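Local coordinates for uncharacterized TetR family protein (PDB 3IUV) that is of unknown specific function but probably binds DNA as a transcriptional regulator, at residues 13-18 and 45-50; 64-69 and 126-131; 70-75 and 91-96. All coordinates share one frame; numbering follows the deposited sequence.

Contact 1 of 3, residues 13-18 and 45-50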
# COMPACT_ATOMS: atom_id res chain seq x y z
N GLN A 13 4.98 3.22 26.98
CA GLN A 13 5.82 2.81 25.88
C GLN A 13 5.80 1.30 25.73
O GLN A 13 5.61 0.76 24.63
CB GLN A 13 7.25 3.27 26.14
CG GLN A 13 8.18 3.07 24.95
CD GLN A 13 7.71 3.83 23.74
OE1 GLN A 13 7.28 4.99 23.83
NE2 GLN A 13 7.79 3.18 22.58
N ARG A 14 6.01 0.61 26.85
CA ARG A 14 6.00 -0.84 26.87
C ARG A 14 4.73 -1.29 26.22
O ARG A 14 4.73 -2.24 25.43
CB ARG A 14 6.03 -1.36 28.30
CG ARG A 14 7.40 -1.36 28.94
CD ARG A 14 7.29 -1.81 30.38
NE ARG A 14 6.36 -2.93 30.52
CZ ARG A 14 6.05 -3.50 31.68
NH1 ARG A 14 6.60 -3.05 32.79
NH2 ARG A 14 5.19 -4.51 31.73
N ILE A 15 3.64 -0.59 26.55
CA ILE A 15 2.33 -0.90 25.99
C ILE A 15 2.30 -0.74 24.46
O ILE A 15 2.00 -1.71 23.73
CB ILE A 15 1.20 -0.09 26.69
CG1 ILE A 15 0.96 -0.64 28.12
CG2 ILE A 15 -0.10 -0.08 25.85
CD1 ILE A 15 -0.08 0.10 28.92
N ILE A 16 2.63 0.45 23.97
CA ILE A 16 2.65 0.72 22.53
C ILE A 16 3.53 -0.26 21.77
O ILE A 16 3.16 -0.77 20.71
CB ILE A 16 3.16 2.13 22.27
CG1 ILE A 16 2.15 3.14 22.82
CG2 ILE A 16 3.40 2.33 20.79
CD1 ILE A 16 2.61 4.57 22.74
N ASP A 17 4.71 -0.52 22.33
CA ASP A 17 5.66 -1.43 21.70
C ASP A 17 5.05 -2.80 21.58
O ASP A 17 5.19 -3.47 20.57
CB ASP A 17 6.94 -1.50 22.53
CG ASP A 17 7.81 -0.26 22.34
OD1 ASP A 17 7.86 0.26 21.21
OD2 ASP A 17 8.43 0.18 23.33
N ALA A 18 4.36 -3.21 22.63
CA ALA A 18 3.68 -4.49 22.64
C ALA A 18 2.59 -4.52 21.59
O ALA A 18 2.45 -5.51 20.87
CB ALA A 18 3.11 -4.77 24.04
N GLY A 45 -5.92 -2.78 33.15
CA GLY A 45 -6.20 -1.46 33.69
C GLY A 45 -5.18 -0.41 33.27
O GLY A 45 -5.54 0.72 33.00
N SER A 46 -3.90 -0.79 33.24
CA SER A 46 -2.81 0.05 32.75
C SER A 46 -3.09 0.41 31.32
O SER A 46 -3.05 1.57 30.88
CB SER A 46 -1.52 -0.76 32.72
OG SER A 46 -0.65 -0.46 33.79
N THR A 47 -3.30 -0.65 30.59
CA THR A 47 -3.62 -0.65 29.20
C THR A 47 -4.72 0.38 28.91
O THR A 47 -4.59 1.22 28.01
CB THR A 47 -4.02 -2.09 28.83
OG1 THR A 47 -2.94 -2.71 28.12
CG2 THR A 47 -5.34 -2.15 28.05
N THR A 48 -5.79 0.35 29.69
CA THR A 48 -6.89 1.23 29.39
C THR A 48 -6.66 2.64 29.97
O THR A 48 -7.16 3.65 29.46
CB THR A 48 -8.21 0.58 29.82
OG1 THR A 48 -8.26 0.50 31.24
CG2 THR A 48 -8.31 -0.83 29.24
N TYR A 49 -5.87 2.70 31.03
CA TYR A 49 -5.55 3.96 31.67
C TYR A 49 -4.81 4.83 30.65
O TYR A 49 -4.99 6.05 30.56
CB TYR A 49 -4.69 3.68 32.92
CG TYR A 49 -4.15 4.90 33.61
CD1 TYR A 49 -5.00 5.90 34.06
CD2 TYR A 49 -2.77 5.04 33.83
CE1 TYR A 49 -4.50 7.01 34.70
CE2 TYR A 49 -2.27 6.15 34.47
CZ TYR A 49 -3.14 7.13 34.90
OH TYR A 49 -2.65 8.24 35.54
N HIS A 50 -4.02 4.18 29.83
CA HIS A 50 -3.30 4.88 28.80
C HIS A 50 -4.05 4.95 27.46
O HIS A 50 -3.82 5.86 26.68
CB HIS A 50 -1.92 4.26 28.64
CG HIS A 50 -1.05 4.48 29.84
ND1 HIS A 50 -0.54 5.71 30.17
CD2 HIS A 50 -0.65 3.62 30.81
CE1 HIS A 50 0.16 5.60 31.28
NE2 HIS A 50 0.11 4.35 31.69

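Contact 2 of 3, residues 64-69 and 126-131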
# COMPACT_ATOMS: atom_id res chain seq x y z
N GLN A 64 3.97 6.43 16.22
CA GLN A 64 5.34 6.05 16.58
C GLN A 64 6.10 5.62 15.34
O GLN A 64 7.22 6.07 15.11
CB GLN A 64 5.37 4.93 17.61
CG GLN A 64 6.71 4.19 17.62
CD GLN A 64 7.10 3.64 18.99
OE1 GLN A 64 6.81 4.25 20.03
NE2 GLN A 64 7.78 2.49 19.00
N ALA A 65 5.51 4.72 14.56
CA ALA A 65 6.08 4.38 13.26
C ALA A 65 6.42 5.67 12.54
O ALA A 65 7.59 5.94 12.26
CB ALA A 65 5.11 3.56 12.45
N ASN A 66 5.39 6.47 12.24
CA ASN A 66 5.57 7.81 11.66
C ASN A 66 6.72 8.63 12.26
O ASN A 66 7.40 9.33 11.53
CB ASN A 66 4.28 8.63 11.73
CG ASN A 66 3.30 8.28 10.64
OD1 ASN A 66 3.63 7.52 9.72
ND2 ASN A 66 2.09 8.83 10.72
N GLU A 67 6.94 8.56 13.57
CA GLU A 67 8.05 9.31 14.18
C GLU A 67 9.41 8.64 13.96
O GLU A 67 10.45 9.31 13.95
CB GLU A 67 7.78 9.58 15.65
CG GLU A 67 6.63 10.56 15.87
CD GLU A 67 6.20 10.68 17.33
OE1 GLU A 67 5.23 11.41 17.60
OE2 GLU A 67 6.84 10.04 18.20
N GLY A 68 9.40 7.32 13.77
CA GLY A 68 10.62 6.58 13.49
C GLY A 68 11.24 6.95 12.15
O GLY A 68 12.45 7.17 12.06
N PHE A 69 10.40 7.00 11.11
CA PHE A 69 10.81 7.41 9.77
C PHE A 69 11.27 8.88 9.73
O PHE A 69 12.28 9.21 9.10
CB PHE A 69 9.67 7.16 8.77
CG PHE A 69 9.93 7.67 7.37
CD1 PHE A 69 10.72 6.94 6.49
CD2 PHE A 69 9.37 8.87 6.94
CE1 PHE A 69 10.95 7.41 5.19
CE2 PHE A 69 9.60 9.35 5.67
CZ PHE A 69 10.39 8.62 4.79
N ALA A 126 -1.76 10.93 5.82
CA ALA A 126 -0.98 12.09 5.47
C ALA A 126 0.30 12.17 6.28
O ALA A 126 1.37 12.39 5.72
CB ALA A 126 -1.82 13.36 5.62
N GLU A 127 0.19 11.97 7.59
CA GLU A 127 1.26 12.35 8.50
C GLU A 127 2.62 11.95 7.94
O GLU A 127 3.56 12.74 7.95
CB GLU A 127 1.04 11.74 9.88
CG GLU A 127 1.57 12.58 11.02
CD GLU A 127 1.08 12.07 12.36
OE1 GLU A 127 -0.11 12.32 12.68
OE2 GLU A 127 1.89 11.43 13.07
N TRP A 128 2.69 10.72 7.44
CA TRP A 128 3.86 10.24 6.70
C TRP A 128 4.39 11.32 5.77
O TRP A 128 5.36 12.01 6.08
CB TRP A 128 3.45 9.00 5.89
CG TRP A 128 4.59 8.19 5.34
CD1 TRP A 128 5.27 7.20 5.98
CD2 TRP A 128 5.15 8.26 4.03
NE1 TRP A 128 6.23 6.66 5.16
CE2 TRP A 128 6.17 7.30 3.95
CE3 TRP A 128 4.89 9.04 2.91
CZ2 TRP A 128 6.93 7.11 2.80
CZ3 TRP A 128 5.65 8.85 1.77
CH2 TRP A 128 6.65 7.90 1.73
N ALA A 129 3.75 11.47 4.61
CA ALA A 129 4.28 12.31 3.55
C ALA A 129 4.00 13.80 3.74
O ALA A 129 4.37 14.62 2.91
CB ALA A 129 3.78 11.85 2.21
N GLU A 130 3.36 14.14 4.85
CA GLU A 130 3.10 15.54 5.16
C GLU A 130 4.39 16.33 5.37
O GLU A 130 4.55 17.42 4.83
CB GLU A 130 2.20 15.67 6.39
CG GLU A 130 1.32 16.90 6.35
CD GLU A 130 0.69 17.09 5.00
OE1 GLU A 130 -0.35 16.44 4.74
OE2 GLU A 130 1.25 17.87 4.21
N GLY A 131 5.30 15.79 6.17
CA GLY A 131 6.56 16.46 6.45
C GLY A 131 7.53 16.31 5.28
O GLY A 131 8.22 17.28 4.91

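Contact 3 of 3, residues 70-75 and 91-96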
# COMPACT_ATOMS: atom_id res chain seq x y z
N ALA A 70 10.52 9.76 10.40
CA ALA A 70 10.86 11.19 10.47
C ALA A 70 12.19 11.39 11.18
O ALA A 70 12.76 12.48 11.14
CB ALA A 70 9.75 11.99 11.17
N ARG A 71 12.67 10.34 11.83
CA ARG A 71 13.95 10.38 12.51
C ARG A 71 15.07 9.87 11.60
O ARG A 71 16.24 10.17 11.83
CB ARG A 71 13.89 9.61 13.84
CG ARG A 71 13.52 10.50 15.03
CD ARG A 71 13.00 9.72 16.23
NE ARG A 71 13.48 8.34 16.25
CZ ARG A 71 12.71 7.28 16.48
NH1 ARG A 71 13.24 6.06 16.47
NH2 ARG A 71 11.41 7.44 16.74
N VAL A 72 14.69 9.11 10.58
CA VAL A 72 15.60 8.76 9.49
C VAL A 72 15.80 9.99 8.61
O VAL A 72 16.90 10.31 8.16
CB VAL A 72 15.00 7.66 8.61
CG1 VAL A 72 15.98 7.29 7.48
CG2 VAL A 72 14.60 6.46 9.46
N VAL A 73 14.69 10.68 8.37
CA VAL A 73 14.66 11.89 7.58
C VAL A 73 15.47 12.98 8.25
O VAL A 73 16.38 13.57 7.65
CB VAL A 73 13.21 12.38 7.41
CG1 VAL A 73 13.18 13.85 6.98
CG2 VAL A 73 12.49 11.50 6.42
N ALA A 74 15.11 13.27 9.50
CA ALA A 74 15.84 14.23 10.30
C ALA A 74 17.32 13.86 10.43
O ALA A 74 18.14 14.70 10.76
CB ALA A 74 15.19 14.38 11.67
N ALA A 75 17.68 12.61 10.13
CA ALA A 75 19.09 12.21 10.12
C ALA A 75 19.77 12.45 8.76
O ALA A 75 20.96 12.17 8.59
CB ALA A 75 19.26 10.75 10.55
N ALA A 91 17.34 8.21 -1.76
CA ALA A 91 17.59 6.78 -1.92
C ALA A 91 18.23 6.21 -0.67
O ALA A 91 18.08 5.02 -0.37
CB ALA A 91 18.45 6.50 -3.15
N ARG A 92 18.94 7.07 0.07
CA ARG A 92 19.60 6.65 1.31
C ARG A 92 18.64 6.70 2.52
O ARG A 92 18.79 5.92 3.45
CB ARG A 92 20.87 7.47 1.57
N VAL A 93 17.67 7.60 2.51
CA VAL A 93 16.62 7.54 3.53
C VAL A 93 15.83 6.25 3.37
O VAL A 93 15.63 5.49 4.32
CB VAL A 93 15.67 8.76 3.45
CG1 VAL A 93 14.37 8.45 4.19
CG2 VAL A 93 16.37 10.01 4.03
N LEU A 94 15.39 5.99 2.15
CA LEU A 94 14.75 4.73 1.82
C LEU A 94 15.61 3.50 2.14
O LEU A 94 15.11 2.51 2.65
CB LEU A 94 14.34 4.70 0.35
CG LEU A 94 13.00 5.33 -0.00
CD1 LEU A 94 12.42 4.59 -1.21
CD2 LEU A 94 12.06 5.25 1.19
N GLY A 95 16.91 3.57 1.83
CA GLY A 95 17.82 2.47 2.16
C GLY A 95 17.83 2.16 3.65
O GLY A 95 17.84 1.00 4.05
N GLU A 96 17.80 3.20 4.48
CA GLU A 96 17.77 3.01 5.93
C GLU A 96 16.41 2.52 6.42
O GLU A 96 16.32 1.48 7.07
CB GLU A 96 18.15 4.30 6.64
CG GLU A 96 19.58 4.72 6.37
CD GLU A 96 19.90 6.10 6.92
OE1 GLU A 96 19.40 6.45 8.01
OE2 GLU A 96 20.66 6.82 6.25

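Contact 1 of 3, residues 13-18 and 45-50
I15 reaches across to S46, T47 and H50, and its CD1 makes the closest contact with each. CG1 lies anti to the carbonyl carbon (chi1 -72°), and the chain then runs on extended, which sets the CD1 methyl at the far end of the side chain. There it meets the backbone of helix 44-50 as much as its side chains. CD1 is 3.6 Å from T47 CA, and S46 O is 3.9 Å from the same I15 CD1.

T47 also offers its side chain: T47 OG1 stands 4.1 Å from I15 CD1. T47 packs on H33 and A37 of helix 33-40 as well, so it is wedged between two neighbours. H50 lies one turn from T47. Its ring is brought beside I15 with CG anti to its own carbonyl carbon, and H50 CD2 comes 4.0 Å from I15 CD1, obliquely to the ring. One face of the ring is approached by Y49 CD2.

The contact is van der Waals packing, chiefly of one methyl against a partly polar surface. The two helices run almost at right angles, at 95°, with axes 10.3 Å apart, so only one residue of 13-18 reaches over. I15 is further enclosed by V42 and F51. Nearby, R14 NH2 bonds to A40 O and ties helix 11-24 to the end of helix 33-40.

Residues 45-50 lie within the predicted helix-turn-helix. Packing of helix 11-24 against the second helix of that motif, the one expected to read DNA, is typical of the three-helix DNA-binding domain of TetR-family regulators.

Contact 2 of 3, residues 64-69 and 126-131
N66 and F69 of helix 54-73 pack on E127 and W128 of helix 121-139. This joins the helix that runs out of the DNA-binding domain to the all-helical C-terminal domain of the TetR fold. The two short segments run nearly parallel, at 21°.

N66 holds CG anti to its carbonyl carbon (chi1 -80°), which carries the amide across to the other helix. N66 ND2 lies 3.2 Å from E127 CB and makes a weak hydrogen bond to P123 O. On the other branch, N66 OD1 sits at the edge of the W128 ring, 4.1 Å from W128 CD1. With N66 cut back to an alanine, P123 O would probably lose this weak donor, and a gap is likely to open beside E127 CB and the W128 edge. The E127 carboxylate is turned 58° from the amide plane, and its OE1 forms a salt bridge with R63 NE.

W128 has CG anti to its backbone N, and its indole lies flat over F69. The rings form an offset stack, with 4.9 Å between the centroids of F69 and the five-membered ring of W128. W97 meets F69 edge-to-face. W128 NE1 stands 4.2 Å above the F69 plane, over the ring centre.

Contact 3 of 3, residues 70-75 and 91-96
A91 O, on the helix that brings V93 against V72, takes two hydrogen bonds. G95 N reaches A91 O at 2.9 Å as part of the helix, and Y166 OH is the second donor. The bond to Y166 ties helix 86-98 to the loop before helix 168-178. The contact with 70-75 forms further along the same helix and is carried by aliphatic groups.

V72 does most of the touching. Its CB points toward helix 86-98, and CG1, anti to the backbone N (chi1 -179°), meets V93 there. V72 CG1 is 3.8 Å from V93 CG1 and also lies 3.7 Å from V93 O. V73 points its CB away, yet one of its methyls still reaches over: V73 CG2 is 4.2 Å from V93 CG1. V93 thus takes methyls of two successive residues, both on its CG1 branch.

In the TetR fold this is where the end of the long helix 54-73 meets the next helix of the C-terminal domain. The chain turns back between them, and H76 of the connecting loop touches V93.

E96 is exposed, and its extended chain slides past V72 in the opposite direction. E96 OE1 comes 3.6 Å from V72 CG1, a contact without a polar bond. The other carboxylate oxygen, E96 OE2, has a weak hydrogen bond from H76 NE2.

Overall arrangement
From the N terminus, contact 1 closes the first loop, bringing helix 44-50 back to helix 11-24 within the DNA-binding domain. It is complete before the other two open. Helix 54-73 follows and serves both of them. Contact 2 closes the long loop from 64-69 to 126-131, and contact 3 closes a shorter one, from 70-75 to 91-96, nested inside it. These two are neighbours, with centres about 11 Å apart, and F69 of one packs on V93 of the other. Q64 links contact 2 to contact 1 through probable hydrogen bonds to Q13 and D17. Helix 54-73 thereby joins the DNA-binding domain to the C-terminal domain.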